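Local atomic coordinates of 2-oxoglutarate (2OG) and Fe(II)-dependent oxygenase superfamily protein (Arabidopsis thaliana, PDB entry 6KWA), a protein that probably catalyses the irreversible oxidation of the auxin indole-3-acetic acid to inactive 2-oxoindole-3-acetic acid, as a 2-oxoglutarate- and iron(II)-dependent dioxygenase. Residues K129-S133 with Y134-E138; T216-N220 with G221-N225; L253-S257 with E258-A262. All blocks are in the same frame, centred on the assembly; numbering follows the deposited sequence.

Contact 1: residues K129-S133 with Y134-E138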
loop_
_atom_site.group_PDB
_atom_site.type_symbol
_atom_site.label_atom_id
_atom_site.label_comp_id
_atom_site.label_asym_id
_atom_site.label_seq_id
_atom_site.Cartn_x
_atom_site.Cartn_y
_atom_site.Cartn_z
ATOM N N LYS A 129 -10.924 11.918 -1.394
ATOM C CA LYS A 129 -10.928 12.755 -0.200
ATOM C C LYS A 129 -9.733 13.723 -0.171
ATOM O O LYS A 129 -9.856 14.845 0.317
ATOM C CB LYS A 129 -10.939 11.906 1.061
ATOM C CG LYS A 129 -12.255 11.194 1.330
ATOM C CD LYS A 129 -12.217 10.526 2.693
ATOM C CE LYS A 129 -13.391 9.552 2.887
ATOM N NZ LYS A 129 -14.665 10.222 2.668
ATOM N N LEU A 130 -8.572 13.290 -0.646
ATOM C CA LEU A 130 -7.411 14.189 -0.744
ATOM C C LEU A 130 -7.704 15.347 -1.703
ATOM O O LEU A 130 -7.341 16.481 -1.442
ATOM C CB LEU A 130 -6.185 13.433 -1.207
ATOM C CG LEU A 130 -5.429 12.709 -0.100
ATOM C CD1 LEU A 130 -4.508 11.729 -0.779
ATOM C CD2 LEU A 130 -4.620 13.708 0.727
ATOM N N ALA A 131 -8.310 15.061 -2.844
ATOM C CA ALA A 131 -8.672 16.157 -3.751
ATOM C C ALA A 131 -9.682 17.082 -3.062
ATOM O O ALA A 131 -9.605 18.307 -3.151
ATOM C CB ALA A 131 -9.234 15.624 -5.037
ATOM N N GLU A 132 -10.624 16.497 -2.341
ATOM C CA GLU A 132 -11.611 17.323 -1.662
ATOM C C GLU A 132 -10.997 18.215 -0.577
ATOM O O GLU A 132 -11.446 19.341 -0.348
ATOM C CB GLU A 132 -12.708 16.436 -1.065
ATOM C CG GLU A 132 -13.588 15.736 -2.143
ATOM C CD GLU A 132 -14.628 14.802 -1.532
ATOM O OE1 GLU A 132 -14.593 14.549 -0.297
ATOM O OE2 GLU A 132 -15.510 14.335 -2.281
ATOM N N SER A 133 -9.975 17.726 0.106
ATOM C CA SER A 133 -9.381 18.502 1.178
ATOM C C SER A 133 -8.645 19.717 0.639
ATOM O O SER A 133 -8.329 20.645 1.380
ATOM C CB SER A 133 -8.417 17.628 1.987
ATOM O OG SER A 133 -7.224 17.415 1.258
ATOM N N TYR A 134 -8.350 19.716 -0.648
ATOM C CA TYR A 134 -7.733 20.883 -1.260
ATOM C C TYR A 134 -8.739 21.769 -2.007
ATOM O O TYR A 134 -8.359 22.814 -2.553
ATOM C CB TYR A 134 -6.624 20.440 -2.236
ATOM C CG TYR A 134 -5.356 19.950 -1.559
ATOM C CD1 TYR A 134 -4.516 20.832 -0.911
ATOM C CD2 TYR A 134 -5.014 18.597 -1.565
ATOM C CE1 TYR A 134 -3.346 20.387 -0.271
ATOM C CE2 TYR A 134 -3.861 18.136 -0.922
ATOM C CZ TYR A 134 -3.029 19.027 -0.280
ATOM O OH TYR A 134 -1.871 18.592 0.352
ATOM N N GLY A 135 -10.005 21.350 -2.043
ATOM C CA GLY A 135 -11.043 22.089 -2.766
ATOM C C GLY A 135 -10.878 22.075 -4.286
ATOM O O GLY A 135 -11.316 22.988 -4.982
ATOM N N LEU A 136 -10.269 21.008 -4.795
ATOM C CA LEU A 136 -9.998 20.843 -6.209
ATOM C C LEU A 136 -11.259 20.546 -6.997
ATOM O O LEU A 136 -12.231 20.010 -6.445
ATOM C CB LEU A 136 -9.002 19.710 -6.425
ATOM C CG LEU A 136 -7.496 19.944 -6.483
ATOM C CD1 LEU A 136 -7.026 21.127 -5.678
ATOM C CD2 LEU A 136 -6.752 18.645 -6.144
ATOM N N VAL A 137 -11.226 20.914 -8.276
ATOM C CA VAL A 137 -12.304 20.626 -9.209
ATOM C C VAL A 137 -12.113 19.244 -9.807
ATOM O O VAL A 137 -13.077 18.586 -10.173
ATOM C CB VAL A 137 -12.415 21.693 -10.332
ATOM C CG1 VAL A 137 -12.712 23.053 -9.707
ATOM C CG2 VAL A 137 -11.155 21.754 -11.157
ATOM N N GLU A 138 -10.860 18.802 -9.910
ATOM C CA GLU A 138 -10.580 17.513 -10.506
ATOM C C GLU A 138 -10.806 16.384 -9.491
ATOM O O GLU A 138 -9.880 15.672 -9.118
ATOM C CB GLU A 138 -9.125 17.490 -10.983
ATOM C CG GLU A 138 -8.725 18.604 -11.953
ATOM C CD GLU A 138 -8.364 19.931 -11.273
ATOM O OE1 GLU A 138 -8.491 20.050 -10.041
ATOM O OE2 GLU A 138 -7.956 20.874 -11.984
#
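Tyr134 and Leu136 both fold back on the last turn of helix 106-133, the tyrosine beside Leu130 and Ser133, the leucine over Ala131, where a Schellman motif turns the chain off its helical course. The tyrosine CG is anti to its own carbonyl carbon (chi1 -74°), which swings the ring back along the helix. Its CD2 thereby comes 3.1 Å from Leu130 O, which it meets obliquely. The same oxygen accepts a hydrogen bond from the Ser133 hydroxyl, OG 2.9 Å from Leu130 O; serine suits a helix end because its short side chain can curl back to a carbonyl of the preceding turn. Further along the turn, the small methyl of Ala131 lets leucine come close, CD2 of Leu136 lying 4.1 Å from Ala131 CB. Phi turns positive (68°) at Gly135, where the chain leaves the helix; glycine takes such angles at little cost. Gly135 N bonds to Glu132 O at 3.0 Å, well above the carbonyl plane, one of the motif's two bonds. Beyond the segments, Tyr134 OH is hydrogen-bonded to Glu24 of helix 12-25 and its ring meets Phe259 edge-to-face, so an amphipathic tyrosine ties the helix end to two neighbours. The contact lies away from the metal site and joins helix 106-133 to the loop leading to strand 147-155. Ala131 O is gripped twice, from opposite faces of its carbonyl plane: by Tyr134 N at 3.1 Å and, much straighter (165° at the hydrogen), by Leu136 N at 3.2 Å, the motif's other bond.

Contact 2: residues T216-N220 with G221-N225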
loop_
_atom_site.group_PDB
_atom_site.type_symbol
_atom_site.label_atom_id
_atom_site.label_comp_id
_atom_site.label_asym_id
_atom_site.label_seq_id
_atom_site.Cartn_x
_atom_site.Cartn_y
_atom_site.Cartn_z
ATOM N N THR A 216 3.587 13.267 -4.145
ATOM C CA THR A 216 4.390 14.464 -3.989
ATOM C C THR A 216 4.455 15.226 -5.312
ATOM O O THR A 216 4.284 16.440 -5.341
ATOM C CB THR A 216 5.824 14.123 -3.503
ATOM O OG1 THR A 216 5.744 13.313 -2.323
ATOM C CG2 THR A 216 6.620 15.397 -3.189
ATOM N N ILE A 217 4.659 14.508 -6.407
ATOM C CA ILE A 217 4.697 15.126 -7.731
ATOM C C ILE A 217 3.354 15.780 -8.036
ATOM O O ILE A 217 3.287 16.953 -8.387
ATOM C CB ILE A 217 5.005 14.093 -8.821
ATOM C CG1 ILE A 217 6.415 13.528 -8.647
ATOM C CG2 ILE A 217 4.802 14.684 -10.205
ATOM C CD1 ILE A 217 6.656 12.275 -9.490
ATOM N N TRP A 218 2.280 15.023 -7.846
ATOM C CA TRP A 218 0.938 15.494 -8.142
ATOM C C TRP A 218 0.531 16.741 -7.344
ATOM O O TRP A 218 -0.111 17.641 -7.872
ATOM C CB TRP A 218 -0.037 14.362 -7.874
ATOM C CG TRP A 218 -1.482 14.676 -8.060
ATOM C CD1 TRP A 218 -2.188 14.631 -9.225
ATOM C CD2 TRP A 218 -2.415 15.036 -7.031
ATOM N NE1 TRP A 218 -3.511 14.943 -8.983
ATOM C CE2 TRP A 218 -3.671 15.203 -7.648
ATOM C CE3 TRP A 218 -2.306 15.224 -5.647
ATOM C CZ2 TRP A 218 -4.813 15.552 -6.936
ATOM C CZ3 TRP A 218 -3.441 15.571 -4.932
ATOM C CH2 TRP A 218 -4.683 15.738 -5.583
ATOM N N SER A 219 0.908 16.797 -6.077
ATOM C CA SER A 219 0.538 17.925 -5.239
ATOM C C SER A 219 1.632 18.999 -5.198
ATOM O O SER A 219 1.648 19.855 -4.304
ATOM C CB SER A 219 0.253 17.448 -3.837
ATOM O OG SER A 219 1.433 16.893 -3.280
ATOM N N ASN A 220 2.544 18.931 -6.162
ATOM C CA ASN A 220 3.661 19.861 -6.275
ATOM C C ASN A 220 4.412 20.037 -4.968
ATOM O O ASN A 220 4.663 21.158 -4.543
ATOM C CB ASN A 220 3.176 21.215 -6.797
ATOM C CG ASN A 220 4.320 22.093 -7.282
ATOM O OD1 ASN A 220 5.294 21.601 -7.836
ATOM N ND2 ASN A 220 4.206 23.396 -7.067
ATOM N N GLY A 221 4.771 18.922 -4.335
ATOM C CA GLY A 221 5.597 18.939 -3.138
ATOM C C GLY A 221 4.861 18.981 -1.809
ATOM O O GLY A 221 5.461 18.893 -0.749
ATOM N N ARG A 222 3.541 19.063 -1.843
ATOM C CA ARG A 222 2.797 19.215 -0.592
ATOM C C ARG A 222 2.635 17.891 0.167
ATOM O O ARG A 222 2.809 17.835 1.386
ATOM C CB ARG A 222 1.471 19.863 -0.904
ATOM C CG ARG A 222 1.747 21.219 -1.482
ATOM C CD ARG A 222 0.554 21.841 -2.077
ATOM N NE ARG A 222 -0.092 22.635 -1.074
ATOM C CZ ARG A 222 -0.273 23.935 -1.184
ATOM N NH1 ARG A 222 0.126 24.557 -2.289
ATOM N NH2 ARG A 222 -0.875 24.588 -0.191
ATOM N N LEU A 223 2.208 16.849 -0.532
ATOM C CA LEU A 223 2.067 15.545 0.098
ATOM C C LEU A 223 3.453 14.911 0.343
ATOM O O LEU A 223 4.321 14.939 -0.534
ATOM C CB LEU A 223 1.174 14.657 -0.770
ATOM C CG LEU A 223 -0.232 15.248 -0.955
ATOM C CD1 LEU A 223 -1.044 14.483 -2.002
ATOM C CD2 LEU A 223 -0.977 15.298 0.376
ATOM N N CYS A 224 3.668 14.383 1.547
ATOM C CA CYS A 224 4.914 13.708 1.929
ATOM C C CYS A 224 5.050 12.271 1.401
ATOM O O CYS A 224 4.252 11.388 1.756
ATOM C CB CYS A 224 5.051 13.692 3.440
ATOM S SG CYS A 224 6.585 12.862 3.980
ATOM N N ASN A 225 6.010 12.014 0.525
ATOM C CA ASN A 225 6.231 10.623 0.130
ATOM C C ASN A 225 7.085 9.942 1.205
ATOM O O ASN A 225 8.320 9.990 1.176
ATOM C CB ASN A 225 6.880 10.536 -1.259
ATOM C CG ASN A 225 8.165 11.358 -1.361
ATOM O OD1 ASN A 225 8.358 12.323 -0.625
ATOM N ND2 ASN A 225 9.059 10.950 -2.264
#
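Thr216 and Ser219 use their hydroxyls to hold the chain that returns past the end of helix 213-218. Thr216 OG1 donates to Leu223 O at 2.8 Å, while Ser219 OG accepts from Leu223 N at 2.9 Å, nearly straight (171°), so both polar backbone atoms of Leu223 are satisfied by side chains. Its own side chain stays apolar: CD1 reaches the edge of the Trp218 indole, 3.9 Å from CE3. Ser219 OG lies between its backbone N and carbonyl carbon (chi1 63°), and also bonds Ala215 O.

Behind this shell the backbone is set by a Schellman motif, with Gly221 N bonded to Thr216 O at 2.7 Å and Asn220 N to Ile217 O. A type I' turn overlaps it, closed by Arg222 N to Ser219 O at 3.2 Å. Asn220 tolerates the positive phi, and at Gly221 (phi 92°) a side chain would be jammed against the carbonyl O of Asn220, hence glycine. Asn225, held by Asp213, has its side chain about 7 Å from that of the metal ligand Asp171. The turn carries the chain past helix 12-25, where Cys224 shares backbone hydrogen bonds with Ser23, from helix 213-218 to strand 228-231 of the double-stranded beta-helix, which begins with metal ligand His228.

Contact 3: residues L253-S257 with E258-A262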
loop_
_atom_site.group_PDB
_atom_site.type_symbol
_atom_site.label_atom_id
_atom_site.label_comp_id
_atom_site.label_asym_id
_atom_site.label_seq_id
_atom_site.Cartn_x
_atom_site.Cartn_y
_atom_site.Cartn_z
ATOM N N LEU A 253 2.777 12.283 -15.680
ATOM C CA LEU A 253 1.991 13.062 -14.711
ATOM C C LEU A 253 2.536 14.421 -14.287
ATOM O O LEU A 253 3.636 14.505 -13.736
ATOM C CB LEU A 253 1.832 12.251 -13.426
ATOM C CG LEU A 253 1.108 12.993 -12.307
ATOM C CD1 LEU A 253 -0.337 13.294 -12.712
ATOM C CD2 LEU A 253 1.118 12.157 -11.064
ATOM N N GLU A 254 1.787 15.490 -14.545
ATOM C CA GLU A 254 2.078 16.741 -13.862
ATOM C C GLU A 254 0.860 17.256 -13.033
ATOM O O GLU A 254 -0.262 16.754 -13.198
ATOM C CB GLU A 254 2.576 17.767 -14.897
ATOM C CG GLU A 254 4.014 18.239 -14.561
ATOM C CD GLU A 254 4.535 19.440 -15.352
ATOM O OE1 GLU A 254 4.190 19.617 -16.550
ATOM O OE2 GLU A 254 5.288 20.227 -14.729
ATOM N N PRO A 255 1.081 18.219 -12.107
ATOM C CA PRO A 255 0.024 18.590 -11.146
ATOM C C PRO A 255 -1.179 19.376 -11.682
ATOM O O PRO A 255 -1.045 20.122 -12.646
ATOM C CB PRO A 255 0.762 19.481 -10.129
ATOM C CG PRO A 255 2.184 19.149 -10.248
ATOM C CD PRO A 255 2.395 18.740 -11.681
ATOM N N PRO A 256 -2.354 19.191 -11.065
ATOM C CA PRO A 256 -3.432 20.150 -11.298
ATOM C C PRO A 256 -2.923 21.578 -11.058
ATOM O O PRO A 256 -2.232 21.844 -10.065
ATOM C CB PRO A 256 -4.478 19.749 -10.259
ATOM C CG PRO A 256 -4.276 18.271 -10.093
ATOM C CD PRO A 256 -2.805 18.017 -10.299
ATOM N N SER A 257 -3.233 22.470 -11.990
ATOM C CA SER A 257 -2.790 23.867 -11.964
ATOM C C SER A 257 -2.886 24.526 -10.590
ATOM O O SER A 257 -1.991 25.289 -10.198
ATOM C CB SER A 257 -3.576 24.678 -12.988
ATOM O OG SER A 257 -4.946 24.714 -12.620
ATOM N N GLU A 258 -3.979 24.255 -9.873
ATOM C CA GLU A 258 -4.204 24.867 -8.561
ATOM C C GLU A 258 -2.999 24.769 -7.609
ATOM O O GLU A 258 -2.848 25.587 -6.709
ATOM C CB GLU A 258 -5.423 24.255 -7.849
ATOM C CG GLU A 258 -6.809 24.446 -8.493
ATOM C CD GLU A 258 -7.299 23.229 -9.244
ATOM O OE1 GLU A 258 -6.452 22.481 -9.783
ATOM O OE2 GLU A 258 -8.545 22.990 -9.234
ATOM N N PHE A 259 -2.206 23.714 -7.773
ATOM C CA PHE A 259 -1.057 23.431 -6.916
ATOM C C PHE A 259 0.204 24.202 -7.277
ATOM O O PHE A 259 1.137 24.303 -6.488
ATOM C CB PHE A 259 -0.727 21.942 -6.968
ATOM C CG PHE A 259 -1.621 21.100 -6.125
ATOM C CD1 PHE A 259 -1.824 21.416 -4.790
ATOM C CD2 PHE A 259 -2.256 19.986 -6.662
ATOM C CE1 PHE A 259 -2.649 20.643 -4.001
ATOM C CE2 PHE A 259 -3.078 19.202 -5.882
ATOM C CZ PHE A 259 -3.271 19.531 -4.545
ATOM N N VAL A 260 0.262 24.660 -8.515
ATOM C CA VAL A 260 1.459 25.314 -8.984
ATOM C C VAL A 260 1.235 26.791 -9.168
ATOM O O VAL A 260 0.357 27.208 -9.925
ATOM C CB VAL A 260 1.927 24.714 -10.308
ATOM C CG1 VAL A 260 3.268 25.326 -10.706
ATOM C CG2 VAL A 260 2.022 23.193 -10.169
ATOM N N ASP A 261 2.037 27.584 -8.474
ATOM C CA ASP A 261 1.964 29.021 -8.636
ATOM C C ASP A 261 3.259 29.679 -8.175
ATOM O O ASP A 261 4.242 29.000 -7.860
ATOM C CB ASP A 261 0.740 29.580 -7.909
ATOM C CG ASP A 261 0.619 29.075 -6.493
ATOM O OD1 ASP A 261 1.448 29.493 -5.653
ATOM O OD2 ASP A 261 -0.318 28.264 -6.230
ATOM N N ALA A 262 3.271 31.005 -8.166
ATOM C CA ALA A 262 4.494 31.753 -7.898
ATOM C C ALA A 262 5.128 31.404 -6.536
ATOM O O ALA A 262 6.351 31.440 -6.390
ATOM C CB ALA A 262 4.211 33.249 -8.004
#
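Pro255 and Val260 form the apolar centre of a tight turn in the chain beyond strand 237-245. Their side chains cross at a slant, with Pro255 CB 3.9 Å from Val260 CG2; the branched valine offers this methyl because CG2 is anti to its own carbonyl carbon. Next to them, Pro256 and Phe259 lie side by side and point the same way, Pro256 CD being 4.2 Å from Phe259 CD2. Trp218 of helix 213-218 continues this apolar patch, meeting the Phe259 ring edge-to-face and touching Pro256.

Outward from the rings comes a short 3-10 turn. Phe259 N bonds to Pro256 O at 3.0 Å in a fairly straight line (163°), and Val260 N reaches Ser257 O at 2.9 Å from above the carbonyl plane. Proline suits the entry to such a turn, since its ring restricts phi and it has no N-H to satisfy. At the polar edge, the Glu258 chain bends at chi2 (101°) and brings OE1 to 3.4 Å from Pro256 CB. Its other oxygen, OE2, lies close to OE1 of Glu138.

The chemistry implies a turn shaped by backbone bonds and proline rigidity, with Phe259 buried against Trp218 and the prolines and valine partly covered. The nearness of the two glutamates would probably raise the proton affinity of one of them.

Overall arrangement
All three contacts are local turns on the same side of the chain's centre, and they meet one another. Contacts 1 and 2 are partly buried helix ends, both closed by Schellman motifs; contact 3 is a surface turn of 3-10 type. Contact 1 relies mainly on backbone bonds, contact 2 adds side-chain hydroxyls that grip backbone atoms, and contact 3 pairs two backbone bonds with proline and aromatic packing. Between contacts 1 and 2, Leu136 CD2 packs 3.6 Å from Trp218 CH2. Helix 213-218 serves both contacts 2 and 3 through Trp218, and Phe259 touches contacts 1 and 2, its O probably bonded by Asn220 ND2. Contact 2 alone comes near the metal site.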